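Local coordinates for protein alcohol dehydrogenase (Thermus thermophilus, PDB 2EIH) that binds zinc and probably works as an NAD-dependent alcohol dehydrogenase, an oxidoreductase, at residues A[217-229]-A[246-258]. Numbering follows the deposited sequence.
Sequences NYTHPDWPKEVRR and LYFEGVIKATANG
W223 reaches the start of the helix 248-254 and the residue before it with the far rim of its indole: CH2 lies 3.8 Å from the carbonyl carbon of G250, and CZ2 meets the CB of Y247. Its CG sits between the backbone N and the carbonyl carbon (chi1 66°), which turns the ring to the other helix, while P224 CD and Y218 CB lie over opposite faces, each toward the rim. Because G250 has no side chain, indole and proline can come down on its bare backbone, with P224 CB 3.5 Å from G250 O; a CB there would clash with W223. Near the start of both segments the rings of Y218 and Y247 meet obliquely, planes at 54° and CD1 of Y218 3.6 Å from CE2 of Y247. The contact illustrates how neighbouring helices pack in a Rossmann-type domain: the axes of 223-229 and 248-254 run at 22° and approach to 8.5 Å, beside a parallel sheet whose strand 214-217 backs W223 and V227. Further along, V227 CB rests 4.0 Å from A254 CB. R228, bent at chi2 and chi3, folds over A254, bringing NH2 to 3.2 Å from K253 O, with T255 O at the guanidinium edge and R282, a like charge, close by. With an alanine at this position, the A254 backbone would probably lose its covering chain, and both carbonyls the adjacent guanidinium.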
ATOM      1  N   ASN A 217     -10.911  16.044 -28.820  1.00 47.60           N
ATOM      2  CA  ASN A 217     -10.312  17.309 -29.221  1.00 50.35           C
ATOM      3  C   ASN A 217     -10.737  18.404 -28.252  1.00 52.60           C
ATOM      4  O   ASN A 217     -11.914  18.748 -28.177  1.00 52.30           O
ATOM      5  CB  ASN A 217     -10.762  17.671 -30.636  1.00 49.77           C
ATOM      6  CG  ASN A 217     -10.007  18.855 -31.198  1.00 49.06           C
ATOM      7  OD1 ASN A 217      -9.792  19.849 -30.512  1.00 47.59           O
ATOM      8  ND2 ASN A 217      -9.608  18.757 -32.459  1.00 49.89           N
ATOM      9  N   TYR A 218      -9.782  18.964 -27.520  1.00 56.74           N
ATOM     10  CA  TYR A 218     -10.108  20.000 -26.553  1.00 61.19           C
ATOM     11  C   TYR A 218     -10.229  21.399 -27.136  1.00 63.77           C
ATOM     12  O   TYR A 218     -10.227  22.384 -26.399  1.00 64.14           O
ATOM     13  CB  TYR A 218      -9.094  19.988 -25.407  1.00 62.06           C
ATOM     14  CG  TYR A 218      -7.647  20.055 -25.832  1.00 62.54           C
ATOM     15  CD1 TYR A 218      -7.124  21.200 -26.422  1.00 63.30           C
ATOM     16  CD2 TYR A 218      -6.790  18.980 -25.616  1.00 63.33           C
ATOM     17  CE1 TYR A 218      -5.779  21.274 -26.779  1.00 63.83           C
ATOM     18  CE2 TYR A 218      -5.447  19.045 -25.970  1.00 63.81           C
ATOM     19  CZ  TYR A 218      -4.948  20.196 -26.550  1.00 63.38           C
ATOM     20  OH  TYR A 218      -3.617  20.262 -26.893  1.00 63.69           O
ATOM     21  N   THR A 219     -10.342  21.487 -28.457  1.00 68.03           N
ATOM     22  CA  THR A 219     -10.485  22.781 -29.123  1.00 71.61           C
ATOM     23  C   THR A 219     -11.948  23.210 -29.025  1.00 73.67           C
ATOM     24  O   THR A 219     -12.286  24.360 -29.295  1.00 74.64           O
ATOM     25  CB  THR A 219     -10.117  22.705 -30.611  1.00 71.35           C
ATOM     26  OG1 THR A 219      -9.885  24.025 -31.108  1.00 74.10           O
ATOM     27  CG2 THR A 219     -11.256  22.083 -31.413  1.00 71.59           C
ATOM     28  N   HIS A 220     -12.808  22.265 -28.655  1.00 75.92           N
ATOM     29  CA  HIS A 220     -14.234  22.519 -28.509  1.00 77.79           C
ATOM     30  C   HIS A 220     -14.506  22.871 -27.043  1.00 78.23           C
ATOM     31  O   HIS A 220     -13.912  22.281 -26.140  1.00 78.30           O
ATOM     32  CB  HIS A 220     -15.021  21.277 -28.925  1.00 79.37           C
ATOM     33  CG  HIS A 220     -16.507  21.475 -28.928  1.00 81.65           C
ATOM     34  ND1 HIS A 220     -17.234  21.680 -27.775  1.00 82.11           N
ATOM     35  CD2 HIS A 220     -17.400  21.509 -29.945  1.00 82.95           C
ATOM     36  CE1 HIS A 220     -18.510  21.833 -28.081  1.00 82.89           C
ATOM     37  NE2 HIS A 220     -18.639  21.733 -29.391  1.00 83.54           N
ATOM     38  N   PRO A 221     -15.408  23.834 -26.786  1.00 78.30           N
ATOM     39  CA  PRO A 221     -15.729  24.247 -25.414  1.00 77.70           C
ATOM     40  C   PRO A 221     -16.426  23.193 -24.551  1.00 76.58           C
ATOM     41  O   PRO A 221     -16.674  23.426 -23.366  1.00 77.37           O
ATOM     42  CB  PRO A 221     -16.600  25.480 -25.630  1.00 78.05           C
ATOM     43  CG  PRO A 221     -17.338  25.138 -26.884  1.00 78.21           C
ATOM     44  CD  PRO A 221     -16.227  24.582 -27.757  1.00 78.72           C
ATOM     45  N   ASP A 222     -16.731  22.037 -25.137  1.00 74.10           N
ATOM     46  CA  ASP A 222     -17.417  20.969 -24.411  1.00 71.70           C
ATOM     47  C   ASP A 222     -16.730  19.613 -24.519  1.00 69.02           C
ATOM     48  O   ASP A 222     -17.389  18.577 -24.439  1.00 68.75           O
ATOM     49  CB  ASP A 222     -18.858  20.838 -24.913  1.00 73.45           C
ATOM     50  CG  ASP A 222     -19.754  21.961 -24.421  1.00 75.76           C
ATOM     51  OD1 ASP A 222     -19.979  22.043 -23.193  1.00 76.88           O
ATOM     52  OD2 ASP A 222     -20.231  22.763 -25.260  1.00 75.64           O
ATOM     53  N   TRP A 223     -15.411  19.616 -24.688  1.00 65.42           N
ATOM     54  CA  TRP A 223     -14.668  18.369 -24.801  1.00 61.12           C
ATOM     55  C   TRP A 223     -14.762  17.504 -23.537  1.00 58.64           C
ATOM     56  O   TRP A 223     -14.734  16.273 -23.617  1.00 57.84           O
ATOM     57  CB  TRP A 223     -13.201  18.641 -25.156  1.00 59.61           C
ATOM     58  CG  TRP A 223     -12.421  19.359 -24.105  1.00 58.16           C
ATOM     59  CD1 TRP A 223     -12.268  20.714 -23.963  1.00 57.98           C
ATOM     60  CD2 TRP A 223     -11.687  18.761 -23.039  1.00 57.35           C
ATOM     61  NE1 TRP A 223     -11.483  20.991 -22.876  1.00 56.45           N
ATOM     62  CE2 TRP A 223     -11.114  19.809 -22.286  1.00 57.05           C
ATOM     63  CE3 TRP A 223     -11.458  17.439 -22.641  1.00 55.97           C
ATOM     64  CZ2 TRP A 223     -10.322  19.571 -21.153  1.00 56.75           C
ATOM     65  CZ3 TRP A 223     -10.674  17.205 -21.521  1.00 56.20           C
ATOM     66  CH2 TRP A 223     -10.118  18.264 -20.789  1.00 55.77           C
ATOM     67  N   PRO A 224     -14.881  18.133 -22.354  1.00 56.56           N
ATOM     68  CA  PRO A 224     -14.978  17.325 -21.137  1.00 54.61           C
ATOM     69  C   PRO A 224     -16.174  16.382 -21.226  1.00 53.08           C
ATOM     70  O   PRO A 224     -16.154  15.283 -20.680  1.00 52.49           O
ATOM     71  CB  PRO A 224     -15.154  18.376 -20.041  1.00 54.58           C
ATOM     72  CG  PRO A 224     -14.416  19.558 -20.591  1.00 55.22           C
ATOM     73  CD  PRO A 224     -14.874  19.569 -22.022  1.00 55.90           C
ATOM     74  N   LYS A 225     -17.205  16.830 -21.934  1.00 52.47           N
ATOM     75  CA  LYS A 225     -18.430  16.066 -22.112  1.00 50.73           C
ATOM     76  C   LYS A 225     -18.199  14.823 -22.945  1.00 49.71           C
ATOM     77  O   LYS A 225     -18.877  13.809 -22.767  1.00 47.46           O
ATOM     78  CB  LYS A 225     -19.496  16.934 -22.775  1.00 53.08           C
ATOM     79  CG  LYS A 225     -19.967  18.090 -21.905  1.00 55.77           C
ATOM     80  CD  LYS A 225     -20.904  19.023 -22.661  1.00 57.64           C
ATOM     81  CE  LYS A 225     -21.526  20.053 -21.727  1.00 59.16           C
ATOM     82  NZ  LYS A 225     -22.365  19.419 -20.661  1.00 60.81           N
ATOM     83  N   GLU A 226     -17.244  14.897 -23.865  1.00 49.32           N
ATOM     84  CA  GLU A 226     -16.947  13.745 -24.698  1.00 50.58           C
ATOM     85  C   GLU A 226     -16.237  12.668 -23.890  1.00 50.15           C
ATOM     86  O   GLU A 226     -16.485  11.474 -24.075  1.00 50.50           O
ATOM     87  CB  GLU A 226     -16.110  14.153 -25.913  1.00 51.42           C
ATOM     88  CG  GLU A 226     -16.964  14.422 -27.133  1.00 53.72           C
ATOM     89  CD  GLU A 226     -17.810  13.213 -27.510  1.00 54.76           C
ATOM     90  OE1 GLU A 226     -17.232  12.188 -27.930  1.00 55.93           O
ATOM     91  OE2 GLU A 226     -19.049  13.279 -27.368  1.00 53.54           O
ATOM     92  N   VAL A 227     -15.362  13.086 -22.985  1.00 48.85           N
ATOM     93  CA  VAL A 227     -14.649  12.126 -22.161  1.00 49.10           C
ATOM     94  C   VAL A 227     -15.678  11.396 -21.302  1.00 48.57           C
ATOM     95  O   VAL A 227     -15.629  10.179 -21.166  1.00 48.44           O
ATOM     96  CB  VAL A 227     -13.598  12.827 -21.271  1.00 49.11           C
ATOM     97  CG1 VAL A 227     -12.831  11.806 -20.455  1.00 48.25           C
ATOM     98  CG2 VAL A 227     -12.640  13.623 -22.144  1.00 49.17           C
ATOM     99  N   ARG A 228     -16.621  12.139 -20.736  1.00 48.94           N
ATOM    100  CA  ARG A 228     -17.659  11.535 -19.914  1.00 49.87           C
ATOM    101  C   ARG A 228     -18.445  10.531 -20.757  1.00 49.43           C
ATOM    102  O   ARG A 228     -18.666   9.390 -20.345  1.00 49.75           O
ATOM    103  CB  ARG A 228     -18.614  12.610 -19.393  1.00 52.82           C
ATOM    104  CG  ARG A 228     -17.938  13.775 -18.684  1.00 56.87           C
ATOM    105  CD  ARG A 228     -17.510  13.421 -17.273  1.00 60.38           C
ATOM    106  NE  ARG A 228     -18.655  13.138 -16.413  1.00 63.71           N
ATOM    107  CZ  ARG A 228     -18.590  13.067 -15.086  1.00 65.30           C
ATOM    108  NH1 ARG A 228     -19.684  12.805 -14.382  1.00 66.07           N
ATOM    109  NH2 ARG A 228     -17.437  13.274 -14.458  1.00 64.19           N
ATOM    110  N   ARG A 229     -18.863  10.963 -21.945  1.00 49.34           N
ATOM    111  CA  ARG A 229     -19.629  10.113 -22.862  1.00 47.13           C
ATOM    112  C   ARG A 229     -18.844   8.858 -23.240  1.00 45.80           C
ATOM    113  O   ARG A 229     -19.418   7.785 -23.430  1.00 44.66           O
ATOM    114  CB  ARG A 229     -19.972  10.899 -24.137  1.00 47.57           C
ATOM    115  CG  ARG A 229     -20.951  10.199 -25.079  1.00 48.30           C
ATOM    116  CD  ARG A 229     -21.046  10.923 -26.422  1.00 49.49           C
ATOM    117  NE  ARG A 229     -19.961  10.544 -27.329  1.00 48.67           N
ATOM    118  CZ  ARG A 229     -19.803   9.315 -27.814  1.00 50.17           C
ATOM    119  NH1 ARG A 229     -20.662   8.352 -27.480  1.00 50.37           N
ATOM    120  NH2 ARG A 229     -18.791   9.044 -28.626  1.00 48.74           N
ATOM    121  N   LEU A 246      -5.216  25.867 -17.400  1.00 82.11           N
ATOM    122  CA  LEU A 246      -5.858  26.332 -18.618  1.00 81.84           C
ATOM    123  C   LEU A 246      -7.056  25.462 -18.936  1.00 81.01           C
ATOM    124  O   LEU A 246      -8.155  25.968 -19.178  1.00 81.60           O
ATOM    125  CB  LEU A 246      -4.871  26.317 -19.784  1.00 83.09           C
ATOM    126  CG  LEU A 246      -5.439  26.689 -21.164  1.00 83.99           C
ATOM    127  CD1 LEU A 246      -6.266  27.967 -21.089  1.00 83.88           C
ATOM    128  CD2 LEU A 246      -4.286  26.855 -22.137  1.00 84.21           C
ATOM    129  N   TYR A 247      -6.849  24.151 -18.935  1.00 79.18           N
ATOM    130  CA  TYR A 247      -7.939  23.226 -19.209  1.00 76.95           C
ATOM    131  C   TYR A 247      -8.281  22.498 -17.923  1.00 74.22           C
ATOM    132  O   TYR A 247      -9.200  21.687 -17.887  1.00 73.26           O
ATOM    133  CB  TYR A 247      -7.532  22.202 -20.272  1.00 79.12           C
ATOM    134  CG  TYR A 247      -6.808  22.779 -21.467  1.00 81.33           C
ATOM    135  CD1 TYR A 247      -5.435  23.038 -21.416  1.00 82.22           C
ATOM    136  CD2 TYR A 247      -7.491  23.061 -22.654  1.00 82.41           C
ATOM    137  CE1 TYR A 247      -4.761  23.560 -22.519  1.00 82.57           C
ATOM    138  CE2 TYR A 247      -6.826  23.586 -23.761  1.00 82.65           C
ATOM    139  CZ  TYR A 247      -5.462  23.831 -23.685  1.00 82.91           C
ATOM    140  OH  TYR A 247      -4.798  24.347 -24.774  1.00 83.47           O
ATOM    141  N   PHE A 248      -7.538  22.803 -16.866  1.00 71.85           N
ATOM    142  CA  PHE A 248      -7.741  22.150 -15.582  1.00 69.65           C
ATOM    143  C   PHE A 248      -9.197  22.095 -15.164  1.00 66.75           C
ATOM    144  O   PHE A 248      -9.634  21.134 -14.539  1.00 66.35           O
ATOM    145  CB  PHE A 248      -6.926  22.845 -14.494  1.00 71.35           C
ATOM    146  CG  PHE A 248      -6.787  22.034 -13.235  1.00 72.40           C
ATOM    147  CD1 PHE A 248      -6.265  20.743 -13.280  1.00 72.77           C
ATOM    148  CD2 PHE A 248      -7.163  22.561 -12.004  1.00 72.89           C
ATOM    149  CE1 PHE A 248      -6.117  19.991 -12.120  1.00 73.25           C
ATOM    150  CE2 PHE A 248      -7.019  21.817 -10.837  1.00 73.03           C
ATOM    151  CZ  PHE A 248      -6.494  20.530 -10.895  1.00 73.45           C
ATOM    152  N   GLU A 249      -9.950  23.131 -15.501  1.00 63.62           N
ATOM    153  CA  GLU A 249     -11.354  23.155 -15.150  1.00 60.97           C
ATOM    154  C   GLU A 249     -12.065  22.064 -15.943  1.00 58.63           C
ATOM    155  O   GLU A 249     -12.993  21.419 -15.449  1.00 58.06           O
ATOM    156  CB  GLU A 249     -11.947  24.512 -15.488  1.00 62.19           C
ATOM    157  CG  GLU A 249     -13.374  24.688 -15.030  1.00 64.31           C
ATOM    158  CD  GLU A 249     -13.977  25.967 -15.555  1.00 65.72           C
ATOM    159  OE1 GLU A 249     -14.165  26.062 -16.790  1.00 65.26           O
ATOM    160  OE2 GLU A 249     -14.253  26.873 -14.736  1.00 65.30           O
ATOM    161  N   GLY A 250     -11.617  21.866 -17.180  1.00 56.48           N
ATOM    162  CA  GLY A 250     -12.205  20.852 -18.035  1.00 52.75           C
ATOM    163  C   GLY A 250     -11.824  19.462 -17.570  1.00 50.92           C
ATOM    164  O   GLY A 250     -12.619  18.524 -17.656  1.00 50.03           O
ATOM    165  N   VAL A 251     -10.595  19.332 -17.077  1.00 49.39           N
ATOM    166  CA  VAL A 251     -10.098  18.056 -16.581  1.00 47.35           C
ATOM    167  C   VAL A 251     -10.916  17.654 -15.366  1.00 47.45           C
ATOM    168  O   VAL A 251     -11.448  16.546 -15.301  1.00 47.06           O
ATOM    169  CB  VAL A 251      -8.626  18.159 -16.163  1.00 46.76           C
ATOM    170  CG1 VAL A 251      -8.160  16.836 -15.584  1.00 47.84           C
ATOM    171  CG2 VAL A 251      -7.776  18.548 -17.356  1.00 47.10           C
ATOM    172  N   ILE A 252     -11.015  18.568 -14.404  1.00 47.09           N
ATOM    173  CA  ILE A 252     -11.774  18.318 -13.188  1.00 47.23           C
ATOM    174  C   ILE A 252     -13.196  17.890 -13.518  1.00 46.84           C
ATOM    175  O   ILE A 252     -13.791  17.063 -12.824  1.00 45.82           O
ATOM    176  CB  ILE A 252     -11.830  19.565 -12.314  1.00 47.55           C
ATOM    177  CG1 ILE A 252     -10.435  19.870 -11.779  1.00 49.88           C
ATOM    178  CG2 ILE A 252     -12.816  19.355 -11.172  1.00 49.04           C
ATOM    179  CD1 ILE A 252     -10.395  21.052 -10.837  1.00 53.20           C
ATOM    180  N   LYS A 253     -13.721  18.454 -14.596  1.00 46.61           N
ATOM    181  CA  LYS A 253     -15.067  18.153 -15.044  1.00 46.67           C
ATOM    182  C   LYS A 253     -15.105  16.744 -15.647  1.00 46.14           C
ATOM    183  O   LYS A 253     -16.087  16.003 -15.497  1.00 45.57           O
ATOM    184  CB  LYS A 253     -15.498  19.184 -16.093  1.00 48.62           C
ATOM    185  CG  LYS A 253     -16.968  19.603 -16.029  1.00 51.96           C
ATOM    186  CD  LYS A 253     -17.230  20.630 -14.923  1.00 52.92           C
ATOM    187  CE  LYS A 253     -16.666  22.005 -15.280  1.00 55.75           C
ATOM    188  NZ  LYS A 253     -17.293  22.567 -16.515  1.00 56.20           N
ATOM    189  N   ALA A 254     -14.019  16.373 -16.318  1.00 44.87           N
ATOM    190  CA  ALA A 254     -13.916  15.071 -16.968  1.00 42.65           C
ATOM    191  C   ALA A 254     -13.511  13.949 -16.025  1.00 41.30           C
ATOM    192  O   ALA A 254     -13.562  12.772 -16.384  1.00 41.09           O
ATOM    193  CB  ALA A 254     -12.920  15.154 -18.117  1.00 42.68           C
ATOM    194  N   THR A 255     -13.118  14.313 -14.814  1.00 39.79           N
ATOM    195  CA  THR A 255     -12.684  13.325 -13.843  1.00 38.21           C
ATOM    196  C   THR A 255     -13.861  12.691 -13.109  1.00 37.59           C
ATOM    197  O   THR A 255     -14.742  13.383 -12.603  1.00 38.24           O
ATOM    198  CB  THR A 255     -11.720  13.963 -12.834  1.00 36.83           C
ATOM    199  OG1 THR A 255     -10.660  14.606 -13.550  1.00 34.90           O
ATOM    200  CG2 THR A 255     -11.133  12.907 -11.917  1.00 36.84           C
ATOM    201  N   ALA A 256     -13.870  11.366 -13.056  1.00 38.60           N
ATOM    202  CA  ALA A 256     -14.934  10.647 -12.376  1.00 39.37           C
ATOM    203  C   ALA A 256     -14.804  10.850 -10.876  1.00 39.98           C
ATOM    204  O   ALA A 256     -13.802  11.373 -10.395  1.00 41.16           O
ATOM    205  CB  ALA A 256     -14.870   9.166 -12.710  1.00 38.72           C
ATOM    206  N   ASN A 257     -15.827  10.438 -10.138  1.00 39.96           N
ATOM    207  CA  ASN A 257     -15.809  10.579  -8.692  1.00 38.69           C
ATOM    208  C   ASN A 257     -14.660   9.761  -8.093  1.00 37.39           C
ATOM    209  O   ASN A 257     -14.328   8.674  -8.578  1.00 36.95           O
ATOM    210  CB  ASN A 257     -17.151  10.126  -8.115  1.00 40.29           C
ATOM    211  CG  ASN A 257     -18.308  11.020  -8.548  1.00 42.06           C
ATOM    212  OD1 ASN A 257     -19.471  10.656  -8.399  1.00 45.93           O
ATOM    213  ND2 ASN A 257     -17.991  12.197  -9.075  1.00 41.08           N
ATOM    214  N   GLY A 258     -14.044  10.305  -7.049  1.00 35.88           N
ATOM    215  CA  GLY A 258     -12.944   9.621  -6.389  1.00 34.51           C
ATOM    216  C   GLY A 258     -11.761   9.411  -7.305  1.00 33.48           C
ATOM    217  O   GLY A 258     -10.894   8.578  -7.038  1.00 32.76           O
TER